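Local atomic coordinates of succinate-semialdehyde dehydrogenase (NAD(P)(+)) (Marinobacter aquaeolei, PDB entry 3RH9), a protein that probably oxidises succinate semialdehyde to succinate with a nicotinamide coenzyme as acceptor. Residues 228-233 with 240-245; 46-51 with 218-223; 53-58 with 177-182; 162-167 with 188-193. All blocks are in the same frame, centred on the assembly; numbering follows the deposited sequence.

Contact 1 of 4, residues 228-233 with 240-245; sequences PMLSFT and RKLIVD
The salt bridge between Lys-241 NZ and Asp-245 OD2, 2.9 Å long, spans one turn of the helix that brings Leu-242 against Leu-230 and Phe-232. OD2 receives the ammonium on its syn side, the side of the other carboxylate oxygen. This charged pair suits the outer side of the helix, since Lys-241 is exposed; Leu-242 faces inward and carries the whole contact with strand 229-233.

One methyl does the touching. Leu-242 CD1 lies 3.5 Å from Phe-232 CB and 3.6 Å from Phe-232 CG, so it sits where the ring joins the chain and meets the ring at a slant. Phe-232 has its CG swung anti to the backbone N (chi1 166°), which carries the ring along the strand, past the leucine. Leu-230, two residues earlier and therefore on the same strand face, offers CD2 to the same methyl at 4.2 Å. While CD1 meets both strand residues, the other branch, CD2, turns to Cys-222 of helix 214-223; a forked apolar side chain thus serves two neighbours. No hydrogen bond crosses between the segments.

On the other strand face, Ser-231 and Thr-233 turn their hydroxyls to Lys-167 NZ, so the small polar and large apolar residues alternate. The contact belongs to the beta-alpha-beta unit formed by strand 229-233, helix 236-245 and strand 252-256. Strand 229-233 runs between strands 151-154 and 252-256, while Ile-243 of the second subunit packs on its counterpart here.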
loop_
_atom_site.group_PDB
_atom_site.type_symbol
_atom_site.label_atom_id
_atom_site.label_comp_id
_atom_site.label_asym_id
_atom_site.label_seq_id
_atom_site.Cartn_x
_atom_site.Cartn_y
_atom_site.Cartn_z
ATOM N N PRO A 228 -10.234 -3.585 8.802
ATOM C CA PRO A 228 -8.789 -3.576 8.575
ATOM C C PRO A 228 -8.385 -2.754 7.363
ATOM O O PRO A 228 -7.249 -2.315 7.280
ATOM C CB PRO A 228 -8.473 -5.044 8.308
ATOM C CG PRO A 228 -9.640 -5.791 8.811
ATOM C CD PRO A 228 -10.805 -4.920 8.609
HETATM N N MSE A 229 -9.301 -2.563 6.426
HETATM C CA MSE A 229 -8.967 -1.855 5.212
HETATM C C MSE A 229 -10.019 -0.854 4.765
HETATM O O MSE A 229 -11.213 -1.123 4.819
HETATM C CB MSE A 229 -8.694 -2.833 4.081
HETATM C CG MSE A 229 -8.843 -2.209 2.722
HETATM SE SE MSE A 229 -7.788 -3.153 1.401
HETATM C CE MSE A 229 -7.748 -1.777 0.004
ATOM N N LEU A 230 -9.543 0.294 4.296
ATOM C CA LEU A 230 -10.392 1.311 3.723
ATOM C C LEU A 230 -10.034 1.551 2.263
ATOM O O LEU A 230 -8.864 1.739 1.931
ATOM C CB LEU A 230 -10.229 2.607 4.499
ATOM C CG LEU A 230 -11.244 2.845 5.611
ATOM C CD1 LEU A 230 -11.005 1.894 6.756
ATOM C CD2 LEU A 230 -11.137 4.277 6.068
ATOM N N SER A 231 -11.039 1.536 1.390
ATOM C CA SER A 231 -10.833 1.928 0.003
ATOM C C SER A 231 -11.596 3.224 -0.276
ATOM O O SER A 231 -12.823 3.229 -0.335
ATOM C CB SER A 231 -11.248 0.814 -0.964
ATOM O OG SER A 231 -10.930 1.154 -2.308
ATOM N N PHE A 232 -10.845 4.315 -0.439
ATOM C CA PHE A 232 -11.416 5.656 -0.565
ATOM C C PHE A 232 -11.043 6.369 -1.879
ATOM O O PHE A 232 -9.865 6.520 -2.217
ATOM C CB PHE A 232 -11.007 6.523 0.640
ATOM C CG PHE A 232 -11.253 7.999 0.446
ATOM C CD1 PHE A 232 -10.322 8.802 -0.227
ATOM C CD2 PHE A 232 -12.415 8.593 0.933
ATOM C CE1 PHE A 232 -10.556 10.166 -0.416
ATOM C CE2 PHE A 232 -12.650 9.963 0.749
ATOM C CZ PHE A 232 -11.718 10.743 0.077
ATOM N N THR A 233 -12.059 6.802 -2.613
ATOM C CA THR A 233 -11.853 7.715 -3.720
ATOM C C THR A 233 -12.505 9.022 -3.323
ATOM O O THR A 233 -13.618 9.016 -2.816
ATOM C CB THR A 233 -12.503 7.195 -5.017
ATOM O OG1 THR A 233 -11.845 5.999 -5.444
ATOM C CG2 THR A 233 -12.391 8.211 -6.117
ATOM N N ARG A 240 -5.934 12.685 2.937
ATOM C CA ARG A 240 -4.828 12.910 3.858
ATOM C C ARG A 240 -5.285 12.681 5.286
ATOM O O ARG A 240 -4.522 12.199 6.131
ATOM C CB ARG A 240 -4.283 14.325 3.717
ATOM C CG ARG A 240 -3.306 14.522 2.559
ATOM C CD ARG A 240 -3.326 15.950 2.056
ATOM N NE ARG A 240 -2.368 16.144 0.982
ATOM C CZ ARG A 240 -2.471 17.082 0.051
ATOM N NH1 ARG A 240 -3.510 17.910 0.053
ATOM N NH2 ARG A 240 -1.533 17.178 -0.889
ATOM N N LYS A 241 -6.542 13.018 5.545
ATOM C CA LYS A 241 -7.071 12.946 6.891
ATOM C C LYS A 241 -7.289 11.496 7.253
ATOM O O LYS A 241 -7.068 11.090 8.397
ATOM C CB LYS A 241 -8.370 13.732 7.013
ATOM C CG LYS A 241 -8.683 14.145 8.452
ATOM C CD LYS A 241 -10.173 14.458 8.645
ATOM C CE LYS A 241 -10.435 15.143 9.967
ATOM N NZ LYS A 241 -9.850 14.380 11.092
ATOM N N LEU A 242 -7.709 10.707 6.270
ATOM C CA LEU A 242 -7.879 9.282 6.494
ATOM C C LEU A 242 -6.559 8.646 6.870
ATOM O O LEU A 242 -6.506 7.761 7.730
ATOM C CB LEU A 242 -8.397 8.596 5.243
ATOM C CG LEU A 242 -9.874 8.754 4.936
ATOM C CD1 LEU A 242 -10.255 7.724 3.866
ATOM C CD2 LEU A 242 -10.676 8.576 6.220
ATOM N N ILE A 243 -5.496 9.076 6.202
ATOM C CA ILE A 243 -4.204 8.472 6.437
ATOM C C ILE A 243 -3.842 8.701 7.887
ATOM O O ILE A 243 -3.505 7.772 8.604
ATOM C CB ILE A 243 -3.115 9.041 5.495
ATOM C CG1 ILE A 243 -3.487 8.814 4.030
ATOM C CG2 ILE A 243 -1.754 8.426 5.788
ATOM C CD1 ILE A 243 -2.505 9.407 3.092
ATOM N N VAL A 244 -3.950 9.947 8.322
ATOM C CA VAL A 244 -3.652 10.320 9.689
ATOM C C VAL A 244 -4.553 9.592 10.678
ATOM O O VAL A 244 -4.091 9.063 11.683
ATOM C CB VAL A 244 -3.817 11.841 9.880
ATOM C CG1 VAL A 244 -3.892 12.216 11.391
ATOM C CG2 VAL A 244 -2.706 12.597 9.160
ATOM N N ASP A 245 -5.846 9.566 10.398
ATOM C CA ASP A 245 -6.800 9.003 11.347
ATOM C C ASP A 245 -6.754 7.487 11.420
ATOM O O ASP A 245 -7.387 6.903 12.296
ATOM C CB ASP A 245 -8.227 9.472 11.038
ATOM C CG ASP A 245 -8.460 10.924 11.424
ATOM O OD1 ASP A 245 -7.768 11.434 12.341
ATOM O OD2 ASP A 245 -9.336 11.566 10.809
#

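Contact 2 of 4, residues 46-51 with 218-223; sequences MPEEDV and GKVLCE
Val-51 and Val-220 meet where two helices, 48-61 and 214-223, pack over the parallel part of the sheet of what is, in aldehyde dehydrogenases, the Rossmann-like coenzyme-binding domain. Starting at Val-51 CB, the first neighbours are Val-220 CB and Val-220 CG2, both at 4.1 Å. From there the CG1 branch reaches across to Val-220 CB at 3.7 Å, and is equally close to Val-220 CG1. It also meets the end of the next side chain, with Leu-221 CD1 3.9 Å away. In both valines CG1 stands anti to the backbone N (chi1 -174° in Val-51), and the two side chains pass each other pointing opposite ways.

Valine suits both places: the branch at CB keeps the bulk close to the backbone, and the CA atoms of Val-51 and Val-220 come to 6.7 Å of each other. The longer Leu-221 leaves its helix to one side and arrives only with its tip.

Where the interface runs out to solvent, the residues become charged. Lys-219 NZ and Glu-223 OE2 form a long salt bridge of 3.4 Å within helix 214-223, and the carboxylate of Glu-48 lies near that lysine without touching it, which may add some favourable attraction. Pro-47 occupies the N-cap position of helix 48-61. Beside the two valines, the aliphatic part of Glu-48 closes the edge, its CG 4.3 Å from Val-220 CG2.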
loop_
_atom_site.group_PDB
_atom_site.type_symbol
_atom_site.label_atom_id
_atom_site.label_comp_id
_atom_site.label_asym_id
_atom_site.label_seq_id
_atom_site.Cartn_x
_atom_site.Cartn_y
_atom_site.Cartn_z
HETATM N N MSE A 46 -28.053 8.614 8.907
HETATM C CA MSE A 46 -27.788 7.531 9.857
HETATM C C MSE A 46 -26.729 7.871 10.893
HETATM O O MSE A 46 -25.726 8.512 10.589
HETATM C CB MSE A 46 -27.440 6.238 9.111
HETATM C CG MSE A 46 -28.525 5.838 8.121
HETATM SE SE MSE A 46 -28.025 4.494 6.773
HETATM C CE MSE A 46 -28.760 5.458 5.235
ATOM N N PRO A 47 -26.972 7.439 12.129
ATOM C CA PRO A 47 -26.139 7.698 13.308
ATOM C C PRO A 47 -24.959 6.743 13.403
ATOM O O PRO A 47 -24.825 5.809 12.620
ATOM C CB PRO A 47 -27.083 7.411 14.482
ATOM C CG PRO A 47 -28.426 7.075 13.863
ATOM C CD PRO A 47 -28.175 6.665 12.462
ATOM N N GLU A 48 -24.106 6.990 14.383
ATOM C CA GLU A 48 -23.014 6.084 14.720
ATOM C C GLU A 48 -23.475 4.616 14.788
ATOM O O GLU A 48 -23.067 3.808 13.962
ATOM C CB GLU A 48 -22.350 6.557 16.021
ATOM C CG GLU A 48 -21.728 5.494 16.884
ATOM C CD GLU A 48 -20.616 6.064 17.772
ATOM O OE1 GLU A 48 -20.588 7.303 17.997
ATOM O OE2 GLU A 48 -19.754 5.277 18.239
ATOM N N GLU A 49 -24.346 4.283 15.738
ATOM C CA GLU A 49 -24.805 2.897 15.938
ATOM C C GLU A 49 -25.215 2.129 14.670
ATOM O O GLU A 49 -25.005 0.917 14.587
ATOM C CB GLU A 49 -25.926 2.831 16.985
ATOM C CG GLU A 49 -26.758 4.089 17.100
ATOM C CD GLU A 49 -26.020 5.222 17.827
ATOM O OE1 GLU A 49 -25.104 4.919 18.641
ATOM O OE2 GLU A 49 -26.354 6.413 17.582
ATOM N N ASP A 50 -25.803 2.819 13.695
ATOM C CA ASP A 50 -26.117 2.192 12.413
ATOM C C ASP A 50 -24.850 1.773 11.677
ATOM O O ASP A 50 -24.802 0.695 11.053
ATOM C CB ASP A 50 -26.896 3.145 11.504
ATOM C CG ASP A 50 -28.390 3.125 11.763
ATOM O OD1 ASP A 50 -28.826 2.479 12.737
ATOM O OD2 ASP A 50 -29.127 3.766 10.981
ATOM N N VAL A 51 -23.837 2.640 11.716
ATOM C CA VAL A 51 -22.580 2.352 11.038
ATOM C C VAL A 51 -21.852 1.202 11.749
ATOM O O VAL A 51 -21.240 0.365 11.100
ATOM C CB VAL A 51 -21.681 3.605 10.921
ATOM C CG1 VAL A 51 -20.480 3.301 10.096
ATOM C CG2 VAL A 51 -22.435 4.734 10.277
ATOM N N GLY A 218 -17.484 8.382 8.727
ATOM C CA GLY A 218 -16.047 8.285 8.564
ATOM C C GLY A 218 -15.346 7.884 9.844
ATOM O O GLY A 218 -14.370 7.139 9.815
ATOM N N LYS A 219 -15.858 8.363 10.972
ATOM C CA LYS A 219 -15.186 8.156 12.236
ATOM C C LYS A 219 -15.255 6.702 12.703
ATOM O O LYS A 219 -14.290 6.183 13.255
ATOM C CB LYS A 219 -15.748 9.098 13.296
ATOM C CG LYS A 219 -15.204 8.850 14.693
ATOM C CD LYS A 219 -15.465 10.036 15.607
ATOM C CE LYS A 219 -15.166 9.699 17.063
ATOM N NZ LYS A 219 -16.068 8.636 17.584
ATOM N N VAL A 220 -16.393 6.048 12.496
ATOM C CA VAL A 220 -16.553 4.646 12.871
ATOM C C VAL A 220 -15.635 3.741 12.050
ATOM O O VAL A 220 -14.913 2.898 12.599
ATOM C CB VAL A 220 -18.019 4.202 12.710
ATOM C CG1 VAL A 220 -18.181 2.702 12.950
ATOM C CG2 VAL A 220 -18.901 5.008 13.642
ATOM N N LEU A 221 -15.656 3.948 10.732
ATOM C CA LEU A 221 -14.812 3.217 9.773
ATOM C C LEU A 221 -13.288 3.336 10.030
ATOM O O LEU A 221 -12.546 2.377 9.816
ATOM C CB LEU A 221 -15.178 3.632 8.332
ATOM C CG LEU A 221 -16.240 2.800 7.590
ATOM C CD1 LEU A 221 -17.134 2.044 8.541
ATOM C CD2 LEU A 221 -17.074 3.614 6.605
ATOM N N CYS A 222 -12.831 4.503 10.485
ATOM C CA CYS A 222 -11.427 4.688 10.874
ATOM C C CYS A 222 -11.084 4.012 12.197
ATOM O O CYS A 222 -10.007 3.457 12.349
ATOM C CB CYS A 222 -11.073 6.174 10.983
ATOM S SG CYS A 222 -11.009 7.022 9.394
ATOM N N GLU A 223 -11.998 4.076 13.158
ATOM C CA GLU A 223 -11.701 3.654 14.520
ATOM C C GLU A 223 -11.926 2.178 14.722
ATOM O O GLU A 223 -11.324 1.572 15.589
ATOM C CB GLU A 223 -12.561 4.412 15.518
ATOM C CG GLU A 223 -12.155 5.856 15.685
ATOM C CD GLU A 223 -13.013 6.589 16.716
ATOM O OE1 GLU A 223 -13.886 5.948 17.352
ATOM O OE2 GLU A 223 -12.811 7.812 16.886
#

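Contact 3 of 4, residues 53-58 with 177-182; sequences AAVEAG and PSVIKP
Strand 178-181 belongs to the parallel part of the sheet in the Rossmann-like half of the fold, and helix 48-61 lies across one face of it, with Ala-54 and Gly-58 against Val-179 and Pro-177. Val-179 is the central side chain. Its CG1, anti to the backbone N (chi1 171°), meets Ala-54 CB at 3.8 Å. The other methyl, CG2, lies against the helix backbone, 3.8 Å from Ala-54 O, and also touches Val-55 CG2 at 4.1 Å. The two valine side chains cross nearly at right angles, and the methyls that meet are the two CG2 atoms.

Small residues let the helix come down onto the strand. The CA atoms of Ala-54 and Val-179 are 6.1 Å apart, and those of Gly-58 and Pro-177 only 5.0 Å. At Gly-58 the side turned to the strand bears no side chain, and the proline ring lies directly against the bare CA, Pro-177 CB being 3.8 Å from Gly-58 CA. The CB and CG edge of the ring runs beside Gly-58 O, which is 3.2 Å from Pro-177 CG.

Residues of the strand alternate between two layers. Ser-178 and Ile-180 point to the opposite face, where Ile-180 packs on helices 162-174 and 188-197. The backbone of Val-179 is bonded to Thr-151 and Leu-153 in the neighbouring strand.

No hydrogen bond links these two segments. Buried apolar side chains pack on each other and on the helix backbone, so close fit and exclusion of water probably hold them together.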
loop_
_atom_site.group_PDB
_atom_site.type_symbol
_atom_site.label_atom_id
_atom_site.label_comp_id
_atom_site.label_asym_id
_atom_site.label_seq_id
_atom_site.Cartn_x
_atom_site.Cartn_y
_atom_site.Cartn_z
ATOM N N ALA A 53 -23.444 -1.185 13.403
ATOM C CA ALA A 53 -24.237 -2.356 13.022
ATOM C C ALA A 53 -23.792 -2.880 11.665
ATOM O O ALA A 53 -23.606 -4.086 11.481
ATOM C CB ALA A 53 -25.723 -2.019 12.990
ATOM N N ALA A 54 -23.644 -1.964 10.711
ATOM C CA ALA A 54 -23.137 -2.304 9.385
ATOM C C ALA A 54 -21.900 -3.184 9.489
ATOM O O ALA A 54 -21.795 -4.205 8.799
ATOM C CB ALA A 54 -22.812 -1.043 8.601
ATOM N N VAL A 55 -20.963 -2.771 10.346
ATOM C CA VAL A 55 -19.708 -3.486 10.525
ATOM C C VAL A 55 -19.941 -4.847 11.183
ATOM O O VAL A 55 -19.402 -5.852 10.734
ATOM C CB VAL A 55 -18.687 -2.667 11.332
ATOM C CG1 VAL A 55 -17.403 -3.443 11.484
ATOM C CG2 VAL A 55 -18.408 -1.349 10.644
ATOM N N GLU A 56 -20.752 -4.881 12.236
ATOM C CA GLU A 56 -21.034 -6.142 12.907
ATOM C C GLU A 56 -21.625 -7.145 11.919
ATOM O O GLU A 56 -21.307 -8.337 11.974
ATOM C CB GLU A 56 -21.970 -5.947 14.093
ATOM C CG GLU A 56 -21.424 -5.025 15.166
ATOM C CD GLU A 56 -22.510 -4.527 16.141
ATOM O OE1 GLU A 56 -23.729 -4.610 15.809
ATOM O OE2 GLU A 56 -22.138 -4.050 17.244
ATOM N N ALA A 57 -22.467 -6.657 11.012
ATOM C CA ALA A 57 -23.089 -7.518 10.020
ATOM C C ALA A 57 -22.020 -8.081 9.114
ATOM O O ALA A 57 -21.959 -9.296 8.874
ATOM C CB ALA A 57 -24.094 -6.750 9.206
ATOM N N GLY A 58 -21.176 -7.187 8.616
ATOM C CA GLY A 58 -20.108 -7.572 7.732
ATOM C C GLY A 58 -19.195 -8.573 8.386
ATOM O O GLY A 58 -18.764 -9.533 7.755
ATOM N N PRO A 177 -16.480 -8.878 3.064
ATOM C CA PRO A 177 -17.725 -8.152 3.339
ATOM C C PRO A 177 -17.412 -6.660 3.402
ATOM O O PRO A 177 -16.338 -6.263 3.847
ATOM C CB PRO A 177 -18.149 -8.680 4.720
ATOM C CG PRO A 177 -17.386 -9.967 4.913
ATOM C CD PRO A 177 -16.094 -9.767 4.173
ATOM N N SER A 178 -18.330 -5.829 2.947
ATOM C CA SER A 178 -18.034 -4.415 2.874
ATOM C C SER A 178 -19.140 -3.540 3.458
ATOM O O SER A 178 -20.309 -3.915 3.494
ATOM C CB SER A 178 -17.724 -4.021 1.428
ATOM O OG SER A 178 -18.699 -4.533 0.535
ATOM N N VAL A 179 -18.739 -2.373 3.935
ATOM C CA VAL A 179 -19.660 -1.363 4.401
ATOM C C VAL A 179 -19.503 -0.204 3.435
ATOM O O VAL A 179 -18.387 0.263 3.213
ATOM C CB VAL A 179 -19.285 -0.928 5.806
ATOM C CG1 VAL A 179 -20.104 0.270 6.223
ATOM C CG2 VAL A 179 -19.462 -2.070 6.766
ATOM N N ILE A 180 -20.602 0.244 2.830
ATOM C CA ILE A 180 -20.509 1.182 1.706
ATOM C C ILE A 180 -21.065 2.582 1.962
ATOM O O ILE A 180 -22.209 2.720 2.395
ATOM C CB ILE A 180 -21.166 0.613 0.449
ATOM C CG1 ILE A 180 -20.388 -0.624 -0.016
ATOM C CG2 ILE A 180 -21.232 1.697 -0.644
ATOM C CD1 ILE A 180 -20.850 -1.231 -1.324
ATOM N N LYS A 181 -20.255 3.606 1.663
ATOM C CA LYS A 181 -20.635 4.987 1.919
ATOM C C LYS A 181 -20.520 5.902 0.695
ATOM O O LYS A 181 -19.422 6.307 0.322
ATOM C CB LYS A 181 -19.787 5.555 3.058
ATOM C CG LYS A 181 -20.373 6.795 3.725
ATOM C CD LYS A 181 -20.404 7.970 2.784
ATOM C CE LYS A 181 -20.467 9.285 3.538
ATOM N NZ LYS A 181 -21.154 9.060 4.837
ATOM N N PRO A 182 -21.664 6.269 0.088
ATOM C CA PRO A 182 -21.644 7.160 -1.076
ATOM C C PRO A 182 -21.662 8.622 -0.663
ATOM O O PRO A 182 -21.915 8.941 0.500
ATOM C CB PRO A 182 -22.951 6.812 -1.777
ATOM C CG PRO A 182 -23.888 6.577 -0.634
ATOM C CD PRO A 182 -23.048 5.923 0.472
#

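Contact 4 of 4, residues 162-167 with 188-193; sequences GMIAKK and LTMIAF
Ile-164 meets two side chains of helix 188-197, one with each of its branches. Its CG1 lies 3.7 Å from the terminal methyl CE of Met-190, which is modelled as selenomethionine, and 4.0 Å from the selenium SE. Its CG2 reaches Phe-193 CE2 at 4.2 Å, on a slant to the ring.

The chain of Met-190 leaves its helix beside this interface and then turns into it. CG is anti to the backbone N (chi1 -162°), and bends at the next two bonds, beginning with chi2 at 58°, bring the methyl to Ile-164; the two side chains cross at about a right angle. A long, flexible, unbranched chain, here the selenoether of selenomethionine, suits such a place, where the backbones are well apart: the CA atoms of Ile-164 and Met-190 are 8.5 Å from each other. The beta-branched isoleucine, by contrast, offers two diverging arms to one surface.

Farther out, polar residues hold the start of each helix. Glu-109 takes a hydrogen bond from Gly-162 N. Glu-98 receives Leu-188 N on one oxygen and Thr-189 OG1 on the other. Phe-193 is backed by Phe-117 of helix 103-123.

Both helices belong to the alternating strand and helix pattern of the domain: helix 162-174 leads into strand 178-181, helix 188-197 follows it, and the two lie side by side on one face of the sheet, with helices 88-99 and 103-123 packed against them.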
loop_
_atom_site.group_PDB
_atom_site.type_symbol
_atom_site.label_atom_id
_atom_site.label_comp_id
_atom_site.label_asym_id
_atom_site.label_seq_id
_atom_site.Cartn_x
_atom_site.Cartn_y
_atom_site.Cartn_z
ATOM N N GLY A 162 -19.892 4.100 -11.230
ATOM C CA GLY A 162 -18.610 3.603 -11.703
ATOM C C GLY A 162 -17.595 3.345 -10.597
ATOM O O GLY A 162 -16.980 2.276 -10.544
HETATM N N MSE A 163 -17.415 4.328 -9.716
HETATM C CA MSE A 163 -16.483 4.188 -8.608
HETATM C C MSE A 163 -16.750 2.917 -7.819
HETATM O O MSE A 163 -15.906 2.023 -7.765
HETATM C CB MSE A 163 -16.547 5.394 -7.666
HETATM C CG MSE A 163 -15.988 6.668 -8.256
HETATM SE SE MSE A 163 -14.353 6.317 -9.277
HETATM C CE MSE A 163 -13.959 8.184 -9.762
ATOM N N ILE A 164 -17.925 2.838 -7.203
ATOM C CA ILE A 164 -18.229 1.714 -6.343
ATOM C C ILE A 164 -17.992 0.379 -7.055
ATOM O O ILE A 164 -17.595 -0.595 -6.425
ATOM C CB ILE A 164 -19.663 1.780 -5.823
ATOM C CG1 ILE A 164 -19.835 0.802 -4.657
ATOM C CG2 ILE A 164 -20.632 1.477 -6.950
ATOM C CD1 ILE A 164 -18.723 0.870 -3.618
ATOM N N ALA A 165 -18.216 0.349 -8.366
ATOM C CA ALA A 165 -18.091 -0.885 -9.143
ATOM C C ALA A 165 -16.659 -1.404 -9.146
ATOM O O ALA A 165 -16.432 -2.615 -9.091
ATOM C CB ALA A 165 -18.579 -0.677 -10.562
ATOM N N LYS A 166 -15.700 -0.479 -9.216
ATOM C CA LYS A 166 -14.285 -0.827 -9.177
ATOM C C LYS A 166 -13.940 -1.463 -7.838
ATOM O O LYS A 166 -13.173 -2.419 -7.769
ATOM C CB LYS A 166 -13.393 0.407 -9.382
ATOM C CG LYS A 166 -13.579 1.155 -10.707
ATOM C CD LYS A 166 -12.819 2.484 -10.679
ATOM C CE LYS A 166 -12.747 3.138 -12.054
ATOM N NZ LYS A 166 -11.867 4.369 -12.078
ATOM N N LYS A 167 -14.501 -0.931 -6.767
ATOM C CA LYS A 167 -14.098 -1.381 -5.450
ATOM C C LYS A 167 -14.779 -2.682 -5.060
ATOM O O LYS A 167 -14.171 -3.543 -4.440
ATOM C CB LYS A 167 -14.367 -0.302 -4.395
ATOM C CG LYS A 167 -13.672 1.012 -4.642
ATOM C CD LYS A 167 -13.825 1.950 -3.448
ATOM C CE LYS A 167 -13.211 3.306 -3.743
ATOM N NZ LYS A 167 -11.756 3.198 -4.026
ATOM N N LEU A 188 -28.656 8.190 -4.316
ATOM C CA LEU A 188 -29.779 7.463 -4.896
ATOM C C LEU A 188 -29.333 6.397 -5.882
ATOM O O LEU A 188 -30.007 5.379 -6.064
ATOM C CB LEU A 188 -30.778 8.418 -5.562
ATOM C CG LEU A 188 -31.172 9.658 -4.752
ATOM C CD1 LEU A 188 -31.935 10.620 -5.639
ATOM C CD2 LEU A 188 -31.955 9.291 -3.488
ATOM N N THR A 189 -28.207 6.633 -6.538
ATOM C CA THR A 189 -27.715 5.653 -7.477
ATOM C C THR A 189 -27.308 4.473 -6.624
ATOM O O THR A 189 -27.499 3.322 -7.004
ATOM C CB THR A 189 -26.542 6.190 -8.310
ATOM O OG1 THR A 189 -27.030 7.207 -9.183
ATOM C CG2 THR A 189 -25.941 5.109 -9.167
HETATM N N MSE A 190 -26.769 4.776 -5.447
HETATM C CA MSE A 190 -26.302 3.740 -4.548
HETATM C C MSE A 190 -27.491 2.925 -4.049
HETATM O O MSE A 190 -27.461 1.687 -4.026
HETATM C CB MSE A 190 -25.525 4.340 -3.373
HETATM C CG MSE A 190 -24.665 3.310 -2.655
HETATM SE SE MSE A 190 -23.403 2.510 -3.930
HETATM C CE MSE A 190 -23.278 0.742 -3.188
ATOM N N ILE A 191 -28.540 3.627 -3.651
ATOM C CA ILE A 191 -29.725 2.943 -3.188
ATOM C C ILE A 191 -30.259 2.018 -4.284
ATOM O O ILE A 191 -30.589 0.861 -4.021
ATOM C CB ILE A 191 -30.788 3.930 -2.678
ATOM C CG1 ILE A 191 -30.263 4.632 -1.429
ATOM C CG2 ILE A 191 -32.063 3.193 -2.336
ATOM C CD1 ILE A 191 -31.176 5.674 -0.897
ATOM N N ALA A 192 -30.301 2.521 -5.516
ATOM C CA ALA A 192 -30.778 1.739 -6.656
ATOM C C ALA A 192 -29.952 0.475 -6.860
ATOM O O ALA A 192 -30.493 -0.616 -7.055
ATOM C CB ALA A 192 -30.770 2.583 -7.918
ATOM N N PHE A 193 -28.637 0.636 -6.811
ATOM C CA PHE A 193 -27.705 -0.481 -6.855
ATOM C C PHE A 193 -28.009 -1.526 -5.759
ATOM O O PHE A 193 -28.080 -2.729 -6.039
ATOM C CB PHE A 193 -26.274 0.039 -6.731
ATOM C CG PHE A 193 -25.237 -0.993 -7.001
ATOM C CD1 PHE A 193 -25.435 -1.947 -7.982
ATOM C CD2 PHE A 193 -24.056 -1.008 -6.281
ATOM C CE1 PHE A 193 -24.463 -2.909 -8.237
ATOM C CE2 PHE A 193 -23.078 -1.960 -6.531
ATOM C CZ PHE A 193 -23.274 -2.913 -7.507
#

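Contacts 1, 2 and 3 share one face of the sheet, and contact 4 lies on the other. Contacts 2 and 3 both use helix 48-61, with centres 10 Å apart, and Leu-221 CD1 touches Val-179 CG1 at 4.2 Å. Contact 1 meets contact 2 where Leu-230 CD1 lies 3.5 Å from Leu-221 O. Lys-167 NZ crosses from contact 4 to contact 1, 2.8 Å from Ser-231 OG in a probable hydrogen bond. Strand 178-181 bridges contacts 3 and 4, since Ile-180 touches both Met-190 and Ile-164. Contact 1 is nearer than contact 4 to Glu-256, the predicted active-site residue: the side chain of Phe-232 is about 7 Å from its side chain, and that of Ile-164 about 11 Å.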